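Local coordinates for dTDP-4-dehydrorhamnose Reductase (Yersinia enterocolitica, PDB 5U9C), which probably catalyses the NADPH-dependent reduction of dTDP-4-dehydro-L-rhamnose to dTDP-L-rhamnose, in the pathway of dTDP-L-rhamnose biosynthesis, at residues Met16-Leu25 against Ala196-Ile207; Phe110-Glu120 against Thr214-Thr222. All coordinates share one frame; numbering follows the deposited sequence.

Contact 1 of 2, residues Met16-Leu25 against Ala196-Ile207; sequences MLGAYVTSAL and AMQLCNFIIWAI
L17 fits as a knob into a hole formed by A196, L199, C200 and I203, and this is the tightly packed part of the contact. Its two methyls divide the work: CD1 rests 3.5 Å from the carbonyl O of A196, while CD2 lies 3.6 Å from CD2 of L199 and meets CD1 of I203 tip to tip. The side chains of L17 and L199 lie roughly perpendicular. With CG anti to the backbone N (chi1 179°), the methyl ends of L17 come nearer the second helix than the CB direction alone would bring them. One turn on, the C200 sulfur lies between the helices, SG standing 3.5 Å from the carbonyl O of Y20 and also touching V21 and A24. The helix axes approach to 9.0 Å. Towards the C-terminal ends, CD1 of I204 reaches CD2 of L25 at 3.6 Å, the two side chains running antiparallel alongside one another.

The more solvent-exposed side is occupied by Y20 and the selenomethionine M197. In one of two modelled conformers of M197, SE lies 4.6 Å from the Y20 ring centroid and 51° off the ring normal, an oblique Met-aromatic contact that is probably not permanent, with CB of M197 over one ring face. A196 CB touches CE2 of the same ring at 3.8 Å, and the phenol OH is hydrogen-bonded to the backbone N of G160. M16, poorly ordered, adds little.

L17 and L199 also touch L104, and I203 touches L102, both on strand 100-106. The two helices, crossing at -46°, therefore pack side by side on one face of the parallel sheet, as in a Rossmann fold; helix 16-25 carries G18 of a probable GxGxxG dinucleotide-binding motif.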
loop_
_atom_site.group_PDB
_atom_site.type_symbol
_atom_site.label_atom_id
_atom_site.label_comp_id
_atom_site.label_asym_id
_atom_site.label_seq_id
_atom_site.Cartn_x
_atom_site.Cartn_y
_atom_site.Cartn_z
HETATM N N MSE D 16 5.864 19.700 -31.009
HETATM C CA MSE D 16 6.953 18.811 -31.469
HETATM C C MSE D 16 6.444 17.777 -32.447
HETATM O O MSE D 16 6.883 17.724 -33.604
HETATM C CB MSE D 16 7.595 18.161 -30.238
HETATM C CG MSE D 16 8.590 17.029 -30.491
HETATM SE SE MSE D 16 9.371 16.485 -28.738
HETATM C CE MSE D 16 8.046 17.044 -27.372
ATOM N N LEU D 17 5.505 16.957 -31.988
ATOM C CA LEU D 17 4.922 15.916 -32.821
ATOM C C LEU D 17 4.091 16.504 -33.961
ATOM O O LEU D 17 4.195 16.056 -35.094
ATOM C CB LEU D 17 4.035 14.982 -31.981
ATOM C CG LEU D 17 3.355 13.860 -32.770
ATOM C CD1 LEU D 17 4.397 12.952 -33.433
ATOM C CD2 LEU D 17 2.423 13.076 -31.884
ATOM N N GLY D 18 3.260 17.495 -33.645
ATOM C CA GLY D 18 2.374 18.109 -34.631
ATOM C C GLY D 18 3.045 18.675 -35.868
ATOM O O GLY D 18 2.491 18.589 -36.970
ATOM N N ALA D 19 4.220 19.280 -35.681
ATOM C CA ALA D 19 4.964 19.873 -36.793
ATOM C C ALA D 19 5.420 18.787 -37.778
ATOM O O ALA D 19 5.328 18.978 -38.987
ATOM C CB ALA D 19 6.155 20.703 -36.286
ATOM N N TYR D 20 5.905 17.652 -37.257
ATOM C CA TYR D 20 6.304 16.559 -38.130
ATOM C C TYR D 20 5.073 16.055 -38.916
ATOM O O TYR D 20 5.144 15.870 -40.118
ATOM C CB TYR D 20 6.932 15.388 -37.351
ATOM C CG TYR D 20 8.345 15.583 -36.766
ATOM C CD1 TYR D 20 9.490 15.465 -37.563
ATOM C CD2 TYR D 20 8.527 15.754 -35.407
ATOM C CE1 TYR D 20 10.773 15.603 -37.009
ATOM C CE2 TYR D 20 9.793 15.883 -34.847
ATOM C CZ TYR D 20 10.910 15.803 -35.636
ATOM O OH TYR D 20 12.148 15.928 -35.028
ATOM N N VAL D 21 3.948 15.865 -38.232
ATOM C CA VAL D 21 2.736 15.349 -38.870
ATOM C C VAL D 21 2.210 16.273 -39.977
ATOM O O VAL D 21 1.979 15.818 -41.096
ATOM C CB VAL D 21 1.626 15.028 -37.838
ATOM C CG1 VAL D 21 0.354 14.575 -38.536
ATOM C CG2 VAL D 21 2.095 13.928 -36.902
ATOM N N THR D 22 2.028 17.553 -39.653
ATOM C CA THR D 22 1.550 18.565 -40.609
ATOM C C THR D 22 2.430 18.538 -41.858
ATOM O O THR D 22 1.938 18.548 -42.988
ATOM C CB THR D 22 1.546 19.984 -39.962
ATOM O OG1 THR D 22 0.687 19.991 -38.802
ATOM C CG2 THR D 22 1.053 21.036 -40.929
ATOM N N SER D 23 3.736 18.458 -41.637
ATOM C CA SER D 23 4.701 18.407 -42.720
ATOM C C SER D 23 4.546 17.131 -43.564
ATOM O O SER D 23 4.458 17.213 -44.787
ATOM C CB SER D 23 6.118 18.536 -42.146
ATOM O OG SER D 23 7.089 18.377 -43.148
ATOM N N ALA D 24 4.478 15.962 -42.917
ATOM C CA ALA D 24 4.305 14.682 -43.636
ATOM C C ALA D 24 2.993 14.654 -44.441
ATOM O O ALA D 24 2.928 14.037 -45.495
ATOM C CB ALA D 24 4.341 13.501 -42.660
ATOM N N LEU D 25 1.955 15.322 -43.930
ATOM C CA LEU D 25 0.646 15.357 -44.609
ATOM C C LEU D 25 0.628 16.159 -45.908
ATOM O O LEU D 25 -0.296 16.002 -46.713
ATOM C CB LEU D 25 -0.453 15.864 -43.665
ATOM C CG LEU D 25 -0.847 14.864 -42.574
ATOM C CD1 LEU D 25 -1.800 15.512 -41.593
ATOM C CD2 LEU D 25 -1.478 13.605 -43.168
ATOM N N ALA D 196 9.612 11.198 -31.824
ATOM C CA ALA D 196 8.508 11.908 -32.477
ATOM C C ALA D 196 8.456 11.597 -33.986
ATOM O O ALA D 196 7.367 11.445 -34.532
ATOM C CB ALA D 196 8.584 13.416 -32.237
HETATM N N MSE D 197 9.614 11.482 -34.644
HETATM C CA MSE D 197 9.627 11.192 -36.099
HETATM C C MSE D 197 9.090 9.804 -36.396
HETATM O O MSE D 197 8.374 9.623 -37.385
HETATM C CB MSE D 197 11.005 11.446 -36.728
HETATM C CG MSE D 197 11.037 11.200 -38.252
HETATM SE SE MSE D 197 9.768 12.323 -39.302
HETATM C CE MSE D 197 9.798 11.289 -40.986
ATOM N N GLN D 198 9.405 8.819 -35.560
ATOM C CA GLN D 198 8.869 7.456 -35.766
ATOM C C GLN D 198 7.369 7.445 -35.483
ATOM O O GLN D 198 6.594 6.829 -36.225
ATOM C CB GLN D 198 9.557 6.409 -34.882
ATOM C CG GLN D 198 11.018 6.125 -35.204
ATOM C CD GLN D 198 11.652 5.052 -34.300
ATOM O OE1 GLN D 198 11.333 4.937 -33.096
ATOM N NE2 GLN D 198 12.567 4.256 -34.890
ATOM N N LEU D 199 6.964 8.160 -34.431
ATOM C CA LEU D 199 5.542 8.247 -34.067
ATOM C C LEU D 199 4.764 8.911 -35.220
ATOM O O LEU D 199 3.652 8.488 -35.563
ATOM C CB LEU D 199 5.352 8.995 -32.746
ATOM C CG LEU D 199 3.916 9.251 -32.291
ATOM C CD1 LEU D 199 3.118 7.950 -32.277
ATOM C CD2 LEU D 199 3.904 9.914 -30.925
ATOM N N CYS D 200 5.369 9.929 -35.825
ATOM C CA CYS D 200 4.760 10.609 -36.978
ATOM C C CYS D 200 4.496 9.599 -38.113
ATOM O O CYS D 200 3.402 9.501 -38.629
ATOM C CB CYS D 200 5.682 11.728 -37.481
ATOM S SG CYS D 200 5.117 12.535 -38.994
ATOM N N ASN D 201 5.520 8.840 -38.478
ATOM C CA ASN D 201 5.384 7.844 -39.533
ATOM C C ASN D 201 4.276 6.833 -39.204
ATOM O O ASN D 201 3.519 6.436 -40.101
ATOM C CB ASN D 201 6.717 7.132 -39.775
ATOM C CG ASN D 201 7.795 8.071 -40.334
ATOM O OD1 ASN D 201 7.490 9.059 -41.011
ATOM N ND2 ASN D 201 9.057 7.751 -40.069
ATOM N N PHE D 202 4.197 6.426 -37.936
ATOM C CA PHE D 202 3.177 5.485 -37.503
ATOM C C PHE D 202 1.789 6.106 -37.629
ATOM O O PHE D 202 0.843 5.433 -38.053
ATOM C CB PHE D 202 3.381 4.977 -36.067
ATOM C CG PHE D 202 2.254 4.097 -35.600
ATOM C CD1 PHE D 202 2.221 2.758 -35.950
ATOM C CD2 PHE D 202 1.181 4.626 -34.905
ATOM C CE1 PHE D 202 1.168 1.945 -35.559
ATOM C CE2 PHE D 202 0.112 3.827 -34.535
ATOM C CZ PHE D 202 0.112 2.491 -34.854
ATOM N N ILE D 203 1.678 7.381 -37.263
ATOM C CA ILE D 203 0.414 8.087 -37.335
ATOM C C ILE D 203 -0.096 8.182 -38.785
ATOM O O ILE D 203 -1.299 8.007 -39.020
ATOM C CB ILE D 203 0.505 9.462 -36.664
ATOM C CG1 ILE D 203 0.593 9.267 -35.143
ATOM C CG2 ILE D 203 -0.706 10.302 -37.012
ATOM C CD1 ILE D 203 0.825 10.536 -34.359
ATOM N N ILE D 204 0.799 8.448 -39.743
ATOM C CA ILE D 204 0.405 8.524 -41.159
ATOM C C ILE D 204 -0.162 7.156 -41.583
ATOM O O ILE D 204 -1.208 7.068 -42.231
ATOM C CB ILE D 204 1.593 8.953 -42.052
ATOM C CG1 ILE D 204 2.092 10.358 -41.657
ATOM C CG2 ILE D 204 1.222 8.908 -43.536
ATOM C CD1 ILE D 204 1.094 11.479 -41.881
ATOM N N TRP D 205 0.512 6.093 -41.167
ATOM C CA TRP D 205 0.062 4.736 -41.450
ATOM C C TRP D 205 -1.303 4.489 -40.800
ATOM O O TRP D 205 -2.195 3.922 -41.430
ATOM C CB TRP D 205 1.103 3.706 -40.957
ATOM C CG TRP D 205 0.673 2.265 -41.068
ATOM C CD1 TRP D 205 0.926 1.412 -42.096
ATOM C CD2 TRP D 205 -0.095 1.516 -40.108
ATOM N NE1 TRP D 205 0.368 0.176 -41.842
ATOM C CE2 TRP D 205 -0.274 0.217 -40.636
ATOM C CE3 TRP D 205 -0.660 1.822 -38.868
ATOM C CZ2 TRP D 205 -0.979 -0.779 -39.957
ATOM C CZ3 TRP D 205 -1.362 0.827 -38.187
ATOM C CH2 TRP D 205 -1.515 -0.456 -38.736
ATOM N N ALA D 206 -1.464 4.962 -39.566
ATOM C CA ALA D 206 -2.696 4.749 -38.791
ATOM C C ALA D 206 -3.898 5.446 -39.395
ATOM O O ALA D 206 -4.998 4.902 -39.405
ATOM C CB ALA D 206 -2.502 5.199 -37.353
ATOM N N ILE D 207 -3.679 6.658 -39.882
ATOM C CA ILE D 207 -4.727 7.413 -40.540
ATOM C C ILE D 207 -5.204 6.667 -41.788
ATOM O O ILE D 207 -6.398 6.585 -42.028
ATOM C CB ILE D 207 -4.238 8.817 -40.934
ATOM C CG1 ILE D 207 -3.942 9.652 -39.689
ATOM C CG2 ILE D 207 -5.290 9.538 -41.789
ATOM C CD1 ILE D 207 -3.120 10.896 -39.979
#

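Contact 2 of 2, residues Phe110-Glu120 against Thr214-Thr222; sequences FGGEGKLSYNE and TLHFASSGT
H216 and E120 lie alongside each other, running in opposite directions, with carboxylate and imidazole planes only 19° apart and stacked. CG of E120 stands 4.0 Å from the H216 ring centroid, a CH-pi contact over the face. The bend in E120 at chi2 (90°) lays the carboxylate over the H216 ring, and OE2 accepts the backbone N-H of H216 at 2.9 Å, from above the carboxylate plane. S264 OG also bonds OE2 and the I265 backbone N bonds OE1, so both carboxylate oxygens of this buried group have partners.

At the rim of the imidazole, ND1 is hydrogen-bonded chiefly to the carbonyl O of E263, with Y118 O, 3.2 Å from ND1, a weak second partner. NE2 lies 3.6 Å from CE2 of F110, near the plane of that ring; the rings meet rim to rim, planes at 74°. CB of Y118 sits over the centre of the F110 ring.

Farther along, a water joins S117 OG, which is also hydrogen-bonded to E263 OE1, to T222 OG1, while T222 CG2 touches L116 O. The arrangement ties the loop after strand 100-106 to the last strand of the Rossmann-type parallel sheet, 213-217.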
loop_
_atom_site.group_PDB
_atom_site.type_symbol
_atom_site.label_atom_id
_atom_site.label_comp_id
_atom_site.label_asym_id
_atom_site.label_seq_id
_atom_site.Cartn_x
_atom_site.Cartn_y
_atom_site.Cartn_z
ATOM N N PHE D 110 0.211 5.873 -15.914
ATOM C CA PHE D 110 0.704 4.818 -15.042
ATOM C C PHE D 110 1.692 5.375 -14.006
ATOM O O PHE D 110 2.198 6.505 -14.142
ATOM C CB PHE D 110 1.431 3.741 -15.848
ATOM C CG PHE D 110 0.570 3.038 -16.843
ATOM C CD1 PHE D 110 -0.378 2.104 -16.420
ATOM C CD2 PHE D 110 0.721 3.271 -18.194
ATOM C CE1 PHE D 110 -1.173 1.433 -17.333
ATOM C CE2 PHE D 110 -0.072 2.604 -19.119
ATOM C CZ PHE D 110 -1.014 1.682 -18.691
ATOM N N GLY D 111 1.971 4.568 -12.991
ATOM C CA GLY D 111 2.984 4.900 -12.011
ATOM C C GLY D 111 2.662 4.584 -10.581
ATOM O O GLY D 111 3.549 4.223 -9.825
ATOM N N GLY D 112 1.389 4.705 -10.208
ATOM C CA GLY D 112 0.982 4.474 -8.845
ATOM C C GLY D 112 1.249 3.059 -8.392
ATOM O O GLY D 112 1.500 2.821 -7.216
ATOM N N GLU D 113 1.233 2.116 -9.319
ATOM C CA GLU D 113 1.486 0.727 -8.933
ATOM C C GLU D 113 2.927 0.454 -8.539
ATOM O O GLU D 113 3.182 -0.477 -7.784
ATOM C CB GLU D 113 1.048 -0.234 -10.033
ATOM C CG GLU D 113 1.280 -1.692 -9.681
ATOM C CD GLU D 113 0.670 -2.649 -10.682
ATOM O OE1 GLU D 113 -0.111 -2.211 -11.566
ATOM O OE2 GLU D 113 1.011 -3.849 -10.581
ATOM N N GLY D 114 3.881 1.206 -9.094
ATOM C CA GLY D 114 5.276 1.025 -8.730
ATOM C C GLY D 114 6.070 -0.052 -9.444
ATOM O O GLY D 114 7.218 -0.348 -9.047
ATOM N N LYS D 115 5.517 -0.629 -10.508
ATOM C CA LYS D 115 6.318 -1.626 -11.244
ATOM C C LYS D 115 7.191 -0.967 -12.303
ATOM O O LYS D 115 7.125 0.246 -12.498
ATOM C CB LYS D 115 5.482 -2.769 -11.777
ATOM C CG LYS D 115 4.404 -2.457 -12.765
ATOM C CD LYS D 115 3.706 -3.783 -13.065
ATOM C CE LYS D 115 2.620 -3.698 -14.100
ATOM N NZ LYS D 115 2.179 -5.086 -14.404
ATOM N N LEU D 116 8.021 -1.754 -12.961
ATOM C CA LEU D 116 9.014 -1.217 -13.897
ATOM C C LEU D 116 8.519 -0.885 -15.308
ATOM O O LEU D 116 9.037 0.046 -15.941
ATOM C CB LEU D 116 10.233 -2.143 -13.919
ATOM C CG LEU D 116 10.857 -2.283 -12.488
ATOM C CD1 LEU D 116 12.118 -3.147 -12.464
ATOM C CD2 LEU D 116 11.142 -0.945 -11.785
ATOM N N SER D 117 7.478 -1.579 -15.772
ATOM C CA SER D 117 6.982 -1.345 -17.117
ATOM C C SER D 117 5.501 -1.690 -17.196
ATOM O O SER D 117 5.048 -2.568 -16.461
ATOM C CB SER D 117 7.761 -2.232 -18.093
ATOM O OG SER D 117 7.565 -1.777 -19.391
ATOM N N TYR D 118 4.771 -1.022 -18.087
ATOM C CA TYR D 118 3.340 -1.234 -18.259
ATOM C C TYR D 118 2.959 -1.472 -19.738
ATOM O O TYR D 118 3.424 -0.739 -20.640
ATOM C CB TYR D 118 2.557 -0.002 -17.750
ATOM C CG TYR D 118 2.832 0.340 -16.297
ATOM C CD1 TYR D 118 3.885 1.172 -15.944
ATOM C CD2 TYR D 118 2.042 -0.196 -15.276
ATOM C CE1 TYR D 118 4.157 1.457 -14.623
ATOM C CE2 TYR D 118 2.306 0.080 -13.940
ATOM C CZ TYR D 118 3.356 0.920 -13.620
ATOM O OH TYR D 118 3.599 1.204 -12.298
ATOM N N ASN D 119 2.106 -2.470 -19.983
ATOM C CA ASN D 119 1.581 -2.711 -21.328
ATOM C C ASN D 119 0.093 -2.303 -21.408
ATOM O O ASN D 119 -0.479 -1.817 -20.404
ATOM C CB ASN D 119 1.853 -4.148 -21.792
ATOM C CG ASN D 119 1.113 -5.179 -20.987
ATOM O OD1 ASN D 119 -0.079 -5.010 -20.664
ATOM N ND2 ASN D 119 1.795 -6.287 -20.687
ATOM N N GLU D 120 -0.519 -2.468 -22.580
ATOM C CA GLU D 120 -1.912 -2.060 -22.793
ATOM C C GLU D 120 -2.962 -2.791 -21.908
ATOM O O GLU D 120 -4.075 -2.303 -21.765
ATOM C CB GLU D 120 -2.317 -2.121 -24.278
ATOM C CG GLU D 120 -1.527 -1.209 -25.232
ATOM C CD GLU D 120 -0.266 -1.849 -25.831
ATOM O OE1 GLU D 120 0.255 -2.827 -25.264
ATOM O OE2 GLU D 120 0.221 -1.353 -26.875
ATOM N N THR D 214 -6.349 1.208 -28.332
ATOM C CA THR D 214 -5.324 1.841 -27.496
ATOM C C THR D 214 -3.984 1.151 -27.737
ATOM O O THR D 214 -3.901 -0.087 -27.716
ATOM C CB THR D 214 -5.715 1.805 -26.002
ATOM O OG1 THR D 214 -6.856 2.659 -25.783
ATOM C CG2 THR D 214 -4.567 2.324 -25.101
ATOM N N LEU D 215 -2.946 1.950 -27.959
ATOM C CA LEU D 215 -1.598 1.445 -28.187
ATOM C C LEU D 215 -0.566 2.233 -27.407
ATOM O O LEU D 215 -0.761 3.402 -27.105
ATOM C CB LEU D 215 -1.236 1.557 -29.665
ATOM C CG LEU D 215 -1.893 0.604 -30.646
ATOM C CD1 LEU D 215 -1.677 1.082 -32.070
ATOM C CD2 LEU D 215 -1.339 -0.804 -30.448
ATOM N N HIS D 216 0.524 1.560 -27.077
ATOM C CA HIS D 216 1.687 2.172 -26.457
ATOM C C HIS D 216 2.713 2.260 -27.576
ATOM O O HIS D 216 2.993 1.256 -28.226
ATOM C CB HIS D 216 2.223 1.244 -25.381
ATOM C CG HIS D 216 1.389 1.216 -24.150
ATOM N ND1 HIS D 216 1.797 0.578 -22.999
ATOM C CD2 HIS D 216 0.231 1.848 -23.846
ATOM C CE1 HIS D 216 0.884 0.755 -22.060
ATOM N NE2 HIS D 216 -0.083 1.509 -22.550
ATOM N N PHE D 217 3.288 3.441 -27.791
ATOM C CA PHE D 217 4.280 3.617 -28.843
ATOM C C PHE D 217 5.565 4.182 -28.232
ATOM O O PHE D 217 5.651 5.378 -27.886
ATOM C CB PHE D 217 3.749 4.504 -29.990
ATOM C CG PHE D 217 4.645 4.496 -31.217
ATOM C CD1 PHE D 217 5.780 5.289 -31.262
ATOM C CD2 PHE D 217 4.375 3.677 -32.299
ATOM C CE1 PHE D 217 6.617 5.277 -32.355
ATOM C CE2 PHE D 217 5.212 3.669 -33.406
ATOM C CZ PHE D 217 6.333 4.472 -33.432
ATOM N N ALA D 218 6.560 3.305 -28.087
ATOM C CA ALA D 218 7.845 3.685 -27.495
ATOM C C ALA D 218 8.959 2.720 -27.859
ATOM O O ALA D 218 8.708 1.527 -28.118
ATOM C CB ALA D 218 7.715 3.740 -25.976
ATOM N N SER D 219 10.187 3.233 -27.849
ATOM C CA SER D 219 11.354 2.406 -28.090
ATOM C C SER D 219 11.471 1.384 -26.951
ATOM O O SER D 219 11.023 1.633 -25.823
ATOM C CB SER D 219 12.621 3.263 -28.158
ATOM O OG SER D 219 12.541 4.234 -29.180
ATOM N N SER D 220 12.081 0.249 -27.260
ATOM C CA SER D 220 12.267 -0.816 -26.286
ATOM C C SER D 220 13.344 -0.425 -25.269
ATOM O O SER D 220 14.442 -0.015 -25.651
ATOM C CB SER D 220 12.661 -2.109 -27.013
ATOM O OG SER D 220 12.914 -3.158 -26.104
ATOM N N GLY D 221 13.026 -0.546 -23.983
ATOM C CA GLY D 221 13.985 -0.223 -22.929
ATOM C C GLY D 221 13.374 0.664 -21.866
ATOM O O GLY D 221 12.617 1.589 -22.178
ATOM N N THR D 222 13.677 0.337 -20.613
ATOM C CA THR D 222 13.239 1.109 -19.445
ATOM C C THR D 222 14.525 1.662 -18.888
ATOM O O THR D 222 15.313 0.927 -18.309
ATOM C CB THR D 222 12.515 0.215 -18.434
ATOM O OG1 THR D 222 11.410 -0.380 -19.097
ATOM C CG2 THR D 222 11.991 1.018 -17.274
HETATM O O HOH W 1 9.489 0.010 -20.800
#

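Overall arrangement
From the N terminus, the chain forms strand 7-11 and then helix 16-25, whose partner in contact 1 arrives only after 170 intervening residues, closing the longer loop. Within that loop lies 110-120, which must wait until 214-222, beyond helix 196-209, for its partner; contact 2 thus closes a loop of 93 residues. The loops cross rather than nest, since the segments alternate. Helix 196-209 leads directly into strand 213-217, and F217 packs on L199 and F202, so the contacts touch although their centres lie 21 Å apart. Through this short helix-to-strand link, the helix pair of contact 1 is coupled to the outermost strand of the sheet, where contact 2 forms.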